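Local coordinates for protein 4-alpha-glucanotransferase (Aquifex aeolicus, PDB 1TZ7) that is an amylomaltase, also called disproportionating enzyme or D-enzyme, of the 4-alpha-glucanotransferase family, built round a parallel (beta/alpha)8 barrel, at residues 307-310 / 311-314; 358-361 / 362-365; 275-278 / 279-282; 230-233 / 234-237. All blocks are in the same frame, centred on the assembly; numbering follows the deposited sequence.

How the contacts relate
All four contacts are local turns or helix starts that follow strands of the barrel or of the small antiparallel sheet beside it. Contact 1 touches each of the other three. Its centre lies about 9 Å from that of contact 2, and R309 and E312 pack on T359, E361 and V362 at the start of helix 360-368. Toward contact 3, with centres about 13 Å apart, Y314 packs on V275 and W278. Contacts 3 and 4 have centres about 15 Å apart and join through Y276, which lies against Y230 and P231. Y314 CB also reaches Y230 OH at 3.5 Å. Contacts 2 and 4 stay apart, with nearest atoms about 13 Å away.

Contact 1: residues 307-310 / 311-314; sequences HFRG and FEAY
F308 O accepts a hydrogen bond from the backbone N of F311 at 3.0 Å, and the bond is close to straight (166°). The two side chains cross at about a right angle. The edge of the F311 ring is turned toward the face of F308 in an offset edge-to-face pair, and CD1 of F308 meets CD1 of F311 at 3.8 Å. F311 makes further edge-to-face pairs with W289 and F338, so the pair belongs to a buried aromatic patch. R309 O takes two donors, E312 N and A313 N, both at 3.0 Å. The i+3 bonds, from F311 N and E312 N, form a short 3-10 turn between barrel strand 302-305 and strand 313-318 of the antiparallel sheet. The bond from A313 N spans one residue more, as the turn runs out into the strand. The R309 side chain leaves between its own N and C (chi1 76°) and bends at chi2 and chi3, which brings NH2 back to the turn. There NH2 of R309 bonds A313 O at 3.0 Å. It also forms a salt bridge with E312 OE2 at 3.3 Å, meeting that oxygen nearly along the C-O axis. A water links R309 NH1 and E312 OE2. NE of R309 is held by F357 O, and E312 OE1 pairs with K331, so each charged group has more than one partner. G310 CA adds a CA-H...O contact to A313 O at 3.3 Å.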
loop_
_atom_site.group_PDB
_atom_site.type_symbol
_atom_site.label_atom_id
_atom_site.label_comp_id
_atom_site.label_asym_id
_atom_site.label_seq_id
_atom_site.Cartn_x
_atom_site.Cartn_y
_atom_site.Cartn_z
ATOM N N HIS A 307 -10.214 -0.620 -2.490
ATOM C CA HIS A 307 -11.505 -1.195 -2.867
ATOM C C HIS A 307 -12.604 -0.837 -1.837
ATOM O O HIS A 307 -13.316 -1.718 -1.331
ATOM C CB HIS A 307 -11.396 -2.721 -3.029
ATOM C CG HIS A 307 -12.550 -3.324 -3.762
ATOM N ND1 HIS A 307 -13.024 -2.810 -4.951
ATOM C CD2 HIS A 307 -13.339 -4.387 -3.470
ATOM C CE1 HIS A 307 -14.049 -3.533 -5.364
ATOM N NE2 HIS A 307 -14.261 -4.497 -4.486
ATOM N N PHE A 308 -12.728 0.457 -1.545
ATOM C CA PHE A 308 -13.680 0.944 -0.544
ATOM C C PHE A 308 -15.110 0.438 -0.806
ATOM O O PHE A 308 -15.854 0.181 0.120
ATOM C CB PHE A 308 -13.677 2.477 -0.508
ATOM C CG PHE A 308 -14.695 3.060 0.422
ATOM C CD1 PHE A 308 -14.408 3.227 1.771
ATOM C CD2 PHE A 308 -15.954 3.434 -0.044
ATOM C CE1 PHE A 308 -15.350 3.761 2.636
ATOM C CE2 PHE A 308 -16.905 3.972 0.829
ATOM C CZ PHE A 308 -16.598 4.133 2.163
ATOM N N ARG A 309 -15.476 0.302 -2.076
ATOM C CA ARG A 309 -16.841 -0.082 -2.437
ATOM C C ARG A 309 -17.206 -1.474 -1.883
ATOM O O ARG A 309 -18.382 -1.800 -1.729
ATOM C CB ARG A 309 -17.023 -0.050 -3.962
ATOM C CG ARG A 309 -16.400 -1.239 -4.701
ATOM C CD ARG A 309 -17.385 -2.343 -5.037
ATOM N NE ARG A 309 -18.496 -1.861 -5.870
ATOM C CZ ARG A 309 -19.776 -1.795 -5.468
ATOM N NH1 ARG A 309 -20.705 -1.341 -6.292
ATOM N NH2 ARG A 309 -20.121 -2.179 -4.242
ATOM N N GLY A 310 -16.187 -2.281 -1.586
ATOM C CA GLY A 310 -16.390 -3.593 -0.988
ATOM C C GLY A 310 -17.039 -3.563 0.400
ATOM O O GLY A 310 -17.569 -4.571 0.857
ATOM N N PHE A 311 -16.988 -2.410 1.068
ATOM C CA PHE A 311 -17.615 -2.259 2.385
ATOM C C PHE A 311 -19.134 -2.087 2.256
ATOM O O PHE A 311 -19.873 -2.309 3.211
ATOM C CB PHE A 311 -17.010 -1.069 3.132
ATOM C CG PHE A 311 -15.557 -1.258 3.510
ATOM C CD1 PHE A 311 -14.584 -0.389 3.036
ATOM C CD2 PHE A 311 -15.168 -2.303 4.341
ATOM C CE1 PHE A 311 -13.250 -0.559 3.382
ATOM C CE2 PHE A 311 -13.835 -2.475 4.684
ATOM C CZ PHE A 311 -12.877 -1.598 4.203
ATOM N N GLU A 312 -19.587 -1.695 1.068
ATOM C CA GLU A 312 -21.022 -1.651 0.763
ATOM C C GLU A 312 -21.492 -2.976 0.171
ATOM O O GLU A 312 -22.501 -3.526 0.592
ATOM C CB GLU A 312 -21.321 -0.507 -0.218
ATOM C CG GLU A 312 -22.811 -0.227 -0.415
ATOM C CD GLU A 312 -23.442 -1.105 -1.492
ATOM O OE1 GLU A 312 -24.621 -1.500 -1.332
ATOM O OE2 GLU A 312 -22.759 -1.402 -2.494
ATOM N N ALA A 313 -20.757 -3.469 -0.820
ATOM C CA ALA A 313 -21.029 -4.777 -1.418
ATOM C C ALA A 313 -19.788 -5.282 -2.153
ATOM O O ALA A 313 -19.051 -4.501 -2.749
ATOM C CB ALA A 313 -22.216 -4.686 -2.381
ATOM N N TYR A 314 -19.561 -6.591 -2.103
ATOM C CA TYR A 314 -18.367 -7.179 -2.702
ATOM C C TYR A 314 -18.719 -8.295 -3.679
ATOM O O TYR A 314 -19.730 -8.984 -3.523
ATOM C CB TYR A 314 -17.426 -7.708 -1.614
ATOM C CG TYR A 314 -17.975 -8.878 -0.831
ATOM C CD1 TYR A 314 -17.663 -10.184 -1.188
ATOM C CD2 TYR A 314 -18.798 -8.675 0.277
ATOM C CE1 TYR A 314 -18.157 -11.258 -0.473
ATOM C CE2 TYR A 314 -19.298 -9.743 0.999
ATOM C CZ TYR A 314 -18.976 -11.035 0.620
ATOM O OH TYR A 314 -19.468 -12.102 1.331
HETATM O O HOH W 1 -23.571 -1.094 -4.917
#

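Contact 2: residues 358-361 / 362-365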
loop_
_atom_site.group_PDB
_atom_site.type_symbol
_atom_site.label_atom_id
_atom_site.label_comp_id
_atom_site.label_asym_id
_atom_site.label_seq_id
_atom_site.Cartn_x
_atom_site.Cartn_y
_atom_site.Cartn_z
ATOM N N ILE A 358 -18.403 2.030 -9.003
ATOM C CA ILE A 358 -19.027 2.910 -8.024
ATOM C C ILE A 358 -20.524 3.073 -8.315
ATOM O O ILE A 358 -20.923 3.319 -9.451
ATOM C CB ILE A 358 -18.310 4.297 -7.988
ATOM C CG1 ILE A 358 -18.836 5.135 -6.825
ATOM C CG2 ILE A 358 -18.489 5.049 -9.318
ATOM C CD1 ILE A 358 -17.836 6.131 -6.299
ATOM N N THR A 359 -21.340 2.912 -7.277
ATOM C CA THR A 359 -22.762 3.240 -7.346
ATOM C C THR A 359 -23.092 4.338 -6.340
ATOM O O THR A 359 -22.239 4.739 -5.542
ATOM C CB THR A 359 -23.614 2.001 -7.041
ATOM O OG1 THR A 359 -23.304 1.507 -5.732
ATOM C CG2 THR A 359 -23.263 0.837 -7.977
ATOM N N ASP A 360 -24.333 4.815 -6.377
ATOM C CA ASP A 360 -24.794 5.844 -5.445
ATOM C C ASP A 360 -24.856 5.314 -4.005
ATOM O O ASP A 360 -24.684 6.066 -3.062
ATOM C CB ASP A 360 -26.170 6.369 -5.869
ATOM C CG ASP A 360 -26.089 7.367 -7.018
ATOM O OD1 ASP A 360 -27.141 7.670 -7.617
ATOM O OD2 ASP A 360 -25.019 7.896 -7.388
ATOM N N GLU A 361 -25.109 4.013 -3.855
ATOM C CA GLU A 361 -25.044 3.367 -2.543
ATOM C C GLU A 361 -23.665 3.535 -1.937
ATOM O O GLU A 361 -23.537 3.827 -0.752
ATOM C CB GLU A 361 -25.367 1.881 -2.652
ATOM C CG GLU A 361 -26.793 1.580 -3.057
ATOM C CD GLU A 361 -26.885 0.951 -4.431
ATOM O OE1 GLU A 361 -26.507 1.620 -5.419
ATOM O OE2 GLU A 361 -27.334 -0.213 -4.524
ATOM N N VAL A 362 -22.632 3.351 -2.761
ATOM C CA VAL A 362 -21.248 3.496 -2.312
ATOM C C VAL A 362 -20.944 4.940 -1.962
ATOM O O VAL A 362 -20.331 5.215 -0.936
ATOM C CB VAL A 362 -20.239 3.019 -3.396
ATOM C CG1 VAL A 362 -18.799 3.261 -2.939
ATOM C CG2 VAL A 362 -20.456 1.543 -3.718
ATOM N N ARG A 363 -21.373 5.867 -2.823
ATOM C CA ARG A 363 -21.131 7.296 -2.595
ATOM C C ARG A 363 -21.823 7.759 -1.309
ATOM O O ARG A 363 -21.279 8.555 -0.564
ATOM C CB ARG A 363 -21.624 8.124 -3.783
ATOM C CG ARG A 363 -20.788 7.959 -5.046
ATOM C CD ARG A 363 -21.290 8.782 -6.237
ATOM N NE ARG A 363 -21.774 7.928 -7.322
ATOM C CZ ARG A 363 -21.083 7.638 -8.425
ATOM N NH1 ARG A 363 -19.860 8.133 -8.612
ATOM N NH2 ARG A 363 -21.617 6.848 -9.348
ATOM N N TYR A 364 -23.022 7.238 -1.056
ATOM C CA TYR A 364 -23.753 7.579 0.157
ATOM C C TYR A 364 -23.045 7.081 1.406
ATOM O O TYR A 364 -22.999 7.774 2.399
ATOM C CB TYR A 364 -25.161 7.015 0.123
ATOM C CG TYR A 364 -26.012 7.505 1.269
ATOM C CD1 TYR A 364 -26.488 8.810 1.294
ATOM C CD2 TYR A 364 -26.325 6.669 2.341
ATOM C CE1 TYR A 364 -27.263 9.273 2.348
ATOM C CE2 TYR A 364 -27.101 7.122 3.401
ATOM C CZ TYR A 364 -27.567 8.430 3.396
ATOM O OH TYR A 364 -28.336 8.894 4.435
ATOM N N LEU A 365 -22.497 5.866 1.347
ATOM C CA LEU A 365 -21.733 5.319 2.476
ATOM C C LEU A 365 -20.529 6.196 2.763
ATOM O O LEU A 365 -20.289 6.573 3.896
ATOM C CB LEU A 365 -21.276 3.884 2.184
ATOM C CG LEU A 365 -20.398 3.225 3.264
ATOM C CD1 LEU A 365 -21.193 3.004 4.545
ATOM C CD2 LEU A 365 -19.816 1.912 2.759
#
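R363 reaches back to D360 in the first turn of its helix and to I358, just before the N-cap. Its NE donates to D360 OD2 at 3.2 Å, which makes a salt bridge as well as a hydrogen bond. The carboxylate uses its anti lone pair, the one away from OD1. The guanidinium and carboxylate planes stand 69° apart. The bond joins one oxygen to one nitrogen, with OD2 tilted from the guanidinium plane. I358 packs on the same guanidinium and crosses the arginine at about a right angle. CG1 of I358 sits over one face of the group, offset toward the rim, and lies 3.7 Å from R363 CZ. CG2 of I358 touches NH1 of R363 at 3.4 Å. The bend at chi3 (-114°) of R363 turns its end toward both partners. All this lies at the N-terminus of helix 360-368, with T359 at the N-cap position. T359 O accepts a bond from R363 N at 3.1 Å and so fixes the root of the arginine. The next two bonds of the helix, Y364 N to D360 O and L365 N to E361 O, continue the pattern. On another side of the turn, OG1 of T359 meets CG2 of V362 at 3.5 Å, and the two side chains cross at about a right angle. V362 is buried and packs on R309 and E312 of the neighbouring loop.

Contact 3: residues 275-278 / 279-282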
loop_
_atom_site.group_PDB
_atom_site.type_symbol
_atom_site.label_atom_id
_atom_site.label_comp_id
_atom_site.label_asym_id
_atom_site.label_seq_id
_atom_site.Cartn_x
_atom_site.Cartn_y
_atom_site.Cartn_z
ATOM N N VAL A 275 -13.026 -14.439 0.576
ATOM C CA VAL A 275 -13.876 -13.319 0.960
ATOM C C VAL A 275 -14.169 -13.373 2.444
ATOM O O VAL A 275 -14.049 -14.422 3.073
ATOM C CB VAL A 275 -15.212 -13.299 0.165
ATOM C CG1 VAL A 275 -14.941 -13.224 -1.328
ATOM C CG2 VAL A 275 -16.071 -14.518 0.504
ATOM N N TYR A 276 -14.545 -12.234 3.004
ATOM C CA TYR A 276 -14.884 -12.148 4.410
ATOM C C TYR A 276 -16.252 -12.780 4.668
ATOM O O TYR A 276 -17.186 -12.601 3.888
ATOM C CB TYR A 276 -14.901 -10.682 4.863
ATOM C CG TYR A 276 -13.526 -10.023 4.926
ATOM C CD1 TYR A 276 -13.289 -8.807 4.298
ATOM C CD2 TYR A 276 -12.473 -10.617 5.627
ATOM C CE1 TYR A 276 -12.038 -8.193 4.354
ATOM C CE2 TYR A 276 -11.218 -10.014 5.688
ATOM C CZ TYR A 276 -11.008 -8.798 5.047
ATOM O OH TYR A 276 -9.767 -8.184 5.103
ATOM N N ASN A 277 -16.356 -13.524 5.761
ATOM C CA ASN A 277 -17.645 -13.823 6.364
ATOM C C ASN A 277 -18.079 -12.667 7.266
ATOM O O ASN A 277 -17.831 -12.679 8.468
ATOM C CB ASN A 277 -17.563 -15.113 7.175
ATOM C CG ASN A 277 -18.922 -15.602 7.624
ATOM O OD1 ASN A 277 -19.729 -16.037 6.820
ATOM N ND2 ASN A 277 -19.175 -15.532 8.910
ATOM N N TRP A 278 -18.727 -11.672 6.674
ATOM C CA TRP A 278 -18.962 -10.391 7.343
ATOM C C TRP A 278 -19.892 -10.524 8.545
ATOM O O TRP A 278 -19.827 -9.724 9.478
ATOM C CB TRP A 278 -19.517 -9.365 6.358
ATOM C CG TRP A 278 -18.444 -8.619 5.628
ATOM C CD1 TRP A 278 -18.077 -8.780 4.326
ATOM C CD2 TRP A 278 -17.597 -7.600 6.160
ATOM N NE1 TRP A 278 -17.053 -7.920 4.013
ATOM C CE2 TRP A 278 -16.738 -7.182 5.121
ATOM C CE3 TRP A 278 -17.473 -6.988 7.412
ATOM C CZ2 TRP A 278 -15.774 -6.185 5.296
ATOM C CZ3 TRP A 278 -16.509 -5.992 7.582
ATOM C CH2 TRP A 278 -15.680 -5.606 6.535
ATOM N N GLU A 279 -20.751 -11.530 8.527
ATOM C CA GLU A 279 -21.661 -11.749 9.637
ATOM C C GLU A 279 -20.881 -12.146 10.909
ATOM O O GLU A 279 -21.313 -11.857 12.022
ATOM C CB GLU A 279 -22.728 -12.799 9.275
ATOM C CG GLU A 279 -22.467 -14.196 9.803
ATOM C CD GLU A 279 -23.565 -15.176 9.414
ATOM O OE1 GLU A 279 -23.909 -15.241 8.211
ATOM O OE2 GLU A 279 -24.086 -15.878 10.311
ATOM N N GLU A 280 -19.725 -12.789 10.726
ATOM C CA GLU A 280 -18.840 -13.122 11.852
ATOM C C GLU A 280 -18.081 -11.890 12.379
ATOM O O GLU A 280 -17.791 -11.798 13.569
ATOM C CB GLU A 280 -17.842 -14.204 11.446
ATOM C CG GLU A 280 -17.198 -14.927 12.626
ATOM C CD GLU A 280 -18.176 -15.821 13.381
ATOM O OE1 GLU A 280 -17.984 -16.013 14.597
ATOM O OE2 GLU A 280 -19.133 -16.327 12.758
ATOM N N HIS A 281 -17.756 -10.959 11.490
ATOM C CA HIS A 281 -17.083 -9.717 11.899
ATOM C C HIS A 281 -17.998 -8.878 12.746
ATOM O O HIS A 281 -17.588 -8.350 13.764
ATOM C CB HIS A 281 -16.578 -8.945 10.665
ATOM C CG HIS A 281 -15.670 -9.755 9.824
ATOM N ND1 HIS A 281 -14.322 -9.838 10.058
ATOM C CD2 HIS A 281 -15.924 -10.593 8.800
ATOM C CE1 HIS A 281 -13.784 -10.675 9.187
ATOM N NE2 HIS A 281 -14.735 -11.142 8.417
ATOM N N GLU A 282 -19.253 -8.781 12.332
ATOM C CA GLU A 282 -20.256 -8.049 13.086
ATOM C C GLU A 282 -20.518 -8.730 14.433
ATOM O O GLU A 282 -20.782 -8.066 15.429
ATOM C CB GLU A 282 -21.556 -7.948 12.276
ATOM C CG GLU A 282 -22.486 -6.830 12.730
ATOM C CD GLU A 282 -23.493 -6.428 11.661
ATOM O OE1 GLU A 282 -24.295 -5.511 11.920
ATOM O OE2 GLU A 282 -23.483 -7.030 10.564
#
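Y276 and H281 set their rings steeply against each other, with planes at 78° and centroids 5.1 Å apart. The pair is oblique. CB and CD2 of Y276 both come within 3.6 Å of H281 NE2. W278 meets the same imidazole at a lower angle, 53° between planes. Here CE3 of W278 approaches CB of H281 at 3.9 Å. Y276 CB lies over the indole of W278, offset toward the rim. The three residues form an aromatic cluster at the N-terminus of helix 278-283, where the chain arrives from strand 269-274 of the antiparallel sheet. N277 takes the N-cap position. The first torsion of H281 (chi1 -57°) lays its ring back beside the backbone N, toward the cap. The backbone N atoms of N277 and W278 then lie at the edge of the imidazole, in its plane. NE2 of H281 is bonded to L244 O, and the hydroxyl of Y276 to M229 O, so both rings are pinned at their polar ends. W289 extends the cluster. Its ring lies nearly parallel to that of W278 and meets Y276 edge-to-face. In the backbone, E282 N donates to W278 O at 3.1 Å with a fairly straight bond. E280 N lies 2.9 Å from N277 O, a bond less certain because the place of that oxygen is doubtful.

Contact 4: residues 230-233 / 234-237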
loop_
_atom_site.group_PDB
_atom_site.type_symbol
_atom_site.label_atom_id
_atom_site.label_comp_id
_atom_site.label_asym_id
_atom_site.label_seq_id
_atom_site.Cartn_x
_atom_site.Cartn_y
_atom_site.Cartn_z
ATOM N N TYR A 230 -8.259 -7.123 1.330
ATOM C CA TYR A 230 -8.209 -8.558 1.624
ATOM C C TYR A 230 -6.763 -8.987 1.880
ATOM O O TYR A 230 -5.838 -8.457 1.267
ATOM C CB TYR A 230 -8.722 -9.357 0.424
ATOM C CG TYR A 230 -10.208 -9.251 0.150
ATOM C CD1 TYR A 230 -10.675 -8.757 -1.069
ATOM C CD2 TYR A 230 -11.141 -9.672 1.085
ATOM C CE1 TYR A 230 -12.031 -8.672 -1.336
ATOM C CE2 TYR A 230 -12.499 -9.589 0.828
ATOM C CZ TYR A 230 -12.938 -9.090 -0.388
ATOM O OH TYR A 230 -14.282 -9.009 -0.647
ATOM N N PRO A 231 -6.571 -9.973 2.755
ATOM C CA PRO A 231 -5.308 -10.707 2.814
ATOM C C PRO A 231 -5.261 -11.755 1.725
ATOM O O PRO A 231 -6.301 -12.063 1.137
ATOM C CB PRO A 231 -5.362 -11.376 4.185
ATOM C CG PRO A 231 -6.811 -11.622 4.416
ATOM C CD PRO A 231 -7.547 -10.478 3.735
ATOM N N SER A 232 -4.085 -12.303 1.456
ATOM C CA SER A 232 -3.986 -13.492 0.613
ATOM C C SER A 232 -4.435 -14.719 1.408
ATOM O O SER A 232 -4.384 -14.723 2.638
ATOM C CB SER A 232 -2.552 -13.679 0.110
ATOM O OG SER A 232 -1.661 -13.929 1.180
ATOM N N TYR A 233 -4.880 -15.752 0.706
ATOM C CA TYR A 233 -5.254 -17.002 1.353
ATOM C C TYR A 233 -4.062 -17.580 2.098
ATOM O O TYR A 233 -4.208 -18.141 3.185
ATOM C CB TYR A 233 -5.764 -18.013 0.327
ATOM C CG TYR A 233 -6.127 -19.346 0.931
ATOM C CD1 TYR A 233 -5.494 -20.514 0.525
ATOM C CD2 TYR A 233 -7.099 -19.438 1.919
ATOM C CE1 TYR A 233 -5.824 -21.739 1.083
ATOM C CE2 TYR A 233 -7.436 -20.655 2.482
ATOM C CZ TYR A 233 -6.796 -21.802 2.062
ATOM O OH TYR A 233 -7.128 -23.004 2.618
ATOM N N SER A 234 -2.877 -17.436 1.503
ATOM C CA SER A 234 -1.632 -17.877 2.124
ATOM C C SER A 234 -1.061 -16.779 3.019
ATOM O O SER A 234 -0.050 -16.142 2.682
ATOM C CB SER A 234 -0.611 -18.245 1.049
ATOM O OG SER A 234 -1.102 -19.284 0.218
ATOM N N SER A 235 -1.712 -16.556 4.154
ATOM C CA SER A 235 -1.275 -15.533 5.101
ATOM C C SER A 235 -1.491 -15.985 6.543
ATOM O O SER A 235 -2.338 -16.838 6.823
ATOM C CB SER A 235 -2.016 -14.210 4.845
ATOM O OG SER A 235 -3.382 -14.300 5.207
ATOM N N ALA A 236 -0.712 -15.412 7.451
ATOM C CA ALA A 236 -0.906 -15.621 8.878
ATOM C C ALA A 236 -2.300 -15.161 9.321
ATOM O O ALA A 236 -2.831 -15.653 10.294
ATOM C CB ALA A 236 0.160 -14.882 9.662
ATOM N N ASP A 237 -2.876 -14.213 8.585
ATOM C CA ASP A 237 -4.156 -13.604 8.973
ATOM C C ASP A 237 -5.322 -14.575 8.816
ATOM O O ASP A 237 -6.168 -14.677 9.692
ATOM C CB ASP A 237 -4.416 -12.354 8.148
ATOM C CG ASP A 237 -3.279 -11.364 8.224
ATOM O OD1 ASP A 237 -2.659 -11.088 7.175
ATOM O OD2 ASP A 237 -2.925 -10.818 9.288
#
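Helix 236-240 starts at S235, its N-cap residue, whose hydroxyl reaches back across the preceding turn to S232. OG of S235 donates to S232 O at 2.8 Å. It lies in the carbonyl plane, and the C=O...donor angle is 159°. The same OG accepts a weak bond from V238 N, one of the backbone N-H groups at the start of the helix. One hydroxyl thus ties the helix to the loop that leads into it. The first torsion of S235 sets OG between its own N and C (chi1 70°), from where both partners are reached. S234, one residue earlier, is the centre of an inverse gamma turn. Its closing bond, S235 N to Y233 O, is weak at 3.1 Å and bent (137°). The turn belongs to the loop after barrel strand 222-227. P231 packs against the cap, with CB 3.7 Å from S235 OG and 4.0 Å from D237 OD1. The carboxylate of D237 is held by L83 N. The hydroxyl of S232 comes within 3.1 Å of S234 O, while its bond goes to S80 O. The Y233 hydroxyl bonds L251 O, and the ring meets those of W169 and Y170.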